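Long-range contact in eukaryotic peptide chain release factor GTP-binding subunit (Schizosaccharomyces pombe, PDB 1R5B), which is the GTP-binding subunit of a eukaryotic translation release factor, related in fold to elongation factor Tu: residues 319-323 with 333-337. Numbering follows the deposited sequence.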
loop_
_atom_site.group_PDB
_atom_site.type_symbol
_atom_site.label_atom_id
_atom_site.label_comp_id
_atom_site.label_asym_id
_atom_site.label_seq_id
_atom_site.Cartn_x
_atom_site.Cartn_y
_atom_site.Cartn_z
ATOM N N TYR A 319 -8.271 17.926 7.655
ATOM C CA TYR A 319 -7.004 18.531 8.079
ATOM C C TYR A 319 -5.904 17.471 8.123
ATOM O O TYR A 319 -6.154 16.325 8.489
ATOM C CB TYR A 319 -7.134 19.164 9.472
ATOM C CG TYR A 319 -8.187 20.245 9.605
ATOM C CD1 TYR A 319 -9.486 19.939 10.008
ATOM C CD2 TYR A 319 -7.875 21.583 9.365
ATOM C CE1 TYR A 319 -10.454 20.940 10.154
ATOM C CE2 TYR A 319 -8.836 22.589 9.505
ATOM C CZ TYR A 319 -10.119 22.262 9.899
ATOM O OH TYR A 319 -11.061 23.251 10.023
ATOM N N ASP A 320 -4.683 17.854 7.762
ATOM C CA ASP A 320 -3.553 16.916 7.811
ATOM C C ASP A 320 -2.881 16.993 9.174
ATOM O O ASP A 320 -3.300 17.783 10.026
ATOM C CB ASP A 320 -2.541 17.203 6.698
ATOM C CG ASP A 320 -2.015 18.613 6.738
ATOM O OD1 ASP A 320 -1.891 19.189 7.838
ATOM O OD2 ASP A 320 -1.705 19.232 5.703
ATOM N N GLU A 321 -1.825 16.199 9.370
ATOM C CA GLU A 321 -1.074 16.198 10.642
ATOM C C GLU A 321 -0.455 17.562 11.020
ATOM O O GLU A 321 0.000 17.742 12.158
ATOM C CB GLU A 321 0.008 15.092 10.644
ATOM C CG GLU A 321 -0.303 13.902 11.560
ATOM C CD GLU A 321 0.191 12.551 11.033
ATOM O OE1 GLU A 321 0.755 12.476 9.915
ATOM O OE2 GLU A 321 0.010 11.549 11.757
ATOM N N ALA A 322 -0.424 18.501 10.068
ATOM C CA ALA A 322 -0.062 19.899 10.352
ATOM C C ALA A 322 -1.271 20.867 10.355
ATOM O O ALA A 322 -1.158 22.012 9.894
ATOM C CB ALA A 322 1.002 20.378 9.369
ATOM N N ASP A 323 -2.402 20.401 10.902
ATOM C CA ASP A 323 -3.677 21.146 11.001
ATOM C C ASP A 323 -3.966 22.246 9.958
ATOM O O ASP A 323 -4.428 23.328 10.315
ATOM C CB ASP A 323 -3.836 21.733 12.418
ATOM C CG ASP A 323 -4.048 20.665 13.481
ATOM O OD1 ASP A 323 -5.000 19.857 13.346
ATOM O OD2 ASP A 323 -3.319 20.570 14.490
ATOM N N ASP A 333 -3.032 8.528 4.060
ATOM C CA ASP A 333 -2.992 9.818 4.726
ATOM C C ASP A 333 -3.537 9.688 6.138
ATOM O O ASP A 333 -4.497 8.949 6.375
ATOM C CB ASP A 333 -3.833 10.846 3.976
ATOM C CG ASP A 333 -3.253 11.205 2.627
ATOM O OD1 ASP A 333 -2.109 10.812 2.316
ATOM O OD2 ASP A 333 -3.882 11.897 1.812
ATOM N N GLN A 334 -2.910 10.411 7.062
ATOM C CA GLN A 334 -3.432 10.603 8.405
ATOM C C GLN A 334 -4.197 11.908 8.404
ATOM O O GLN A 334 -3.635 12.964 8.155
ATOM C CB GLN A 334 -2.307 10.636 9.449
ATOM C CG GLN A 334 -2.537 9.660 10.639
ATOM C CD GLN A 334 -1.675 8.400 10.556
ATOM O OE1 GLN A 334 -0.660 8.381 9.858
ATOM N NE2 GLN A 334 -2.063 7.363 11.285
ATOM N N VAL A 335 -5.492 11.823 8.679
ATOM C CA VAL A 335 -6.374 12.975 8.591
ATOM C C VAL A 335 -7.145 13.217 9.874
ATOM O O VAL A 335 -7.250 12.344 10.728
ATOM C CB VAL A 335 -7.379 12.815 7.434
ATOM C CG1 VAL A 335 -6.639 12.824 6.098
ATOM C CG2 VAL A 335 -8.220 11.539 7.594
ATOM N N ARG A 336 -7.670 14.431 9.980
ATOM C CA ARG A 336 -8.559 14.843 11.060
ATOM C C ARG A 336 -9.795 15.453 10.406
ATOM O O ARG A 336 -9.695 16.447 9.679
ATOM C CB ARG A 336 -7.871 15.856 11.966
ATOM C CG ARG A 336 -6.711 15.264 12.746
ATOM C CD ARG A 336 -5.425 16.075 12.662
ATOM N NE ARG A 336 -4.284 15.360 13.244
ATOM C CZ ARG A 336 -3.388 15.891 14.084
ATOM N NH1 ARG A 336 -3.465 17.163 14.462
ATOM N NH2 ARG A 336 -2.392 15.142 14.548
ATOM N N LEU A 337 -10.944 14.836 10.657
ATOM C CA LEU A 337 -12.165 15.146 9.947
ATOM C C LEU A 337 -13.195 15.753 10.879
ATOM O O LEU A 337 -13.631 15.100 11.824
ATOM C CB LEU A 337 -12.741 13.861 9.372
ATOM C CG LEU A 337 -11.809 12.961 8.551
ATOM C CD1 LEU A 337 -12.609 11.808 8.007
ATOM C CD2 LEU A 337 -11.141 13.727 7.411
HETATM O O HOH W 1 -2.334 11.811 13.672
#
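CG of Arg336 stands beside the backbone N and anti to the carbonyl carbon (chi1 -67°), and a bend at chi2 (130°) turns the rest of the chain to run alongside the turn of residues 320-323, where it meets Asp323, whose CG is likewise anti to the carbonyl carbon. The two charged groups meet in a salt bridge, NH1 of Arg336 lying 3.3 Å from OD1 of Asp323. OD1 of Asp323 lies close to the guanidinium plane, whereas NH1 approaches OD1 from above the carboxylate plane (39° out of it). CA of Glu321 sits over the centre of one guanidinium face, so the arginine is covered by the turn as well as tied to it. A water in the guanidinium plane accepts a weak bond from NH2 of Arg336 and donates to OE2 of Glu321, its O 3.0 Å from OE2, joining two opposite charges that do not touch directly. The same carboxylate also packs against CB and CG of Gln334, OE2 of Glu321 lying 3.4 Å from CB of Gln334. These side chains belong to a piece of the antiparallel beta-barrel that follows the GTP-binding domain in translation factors of this family. Here strand 311-319 ends beside strand 334-340 and the chain leaves in a type I turn from Asp320 to Asp323. Tyr319 and Arg336 form a hydrogen-bonded antiparallel pair, with N of Arg336 2.8 Å from O of Tyr319 and N of Tyr319 2.9 Å from O of Arg336. The same Tyr319 O also receives a CA-H...O contact from Val335. Carbonyl O of Arg336 stands at the edge of the tyrosine ring, 3.5 Å from CD1 of Tyr319, while the Tyr319 hydroxyl reaches past the pair to hydrogen-bond Arg338.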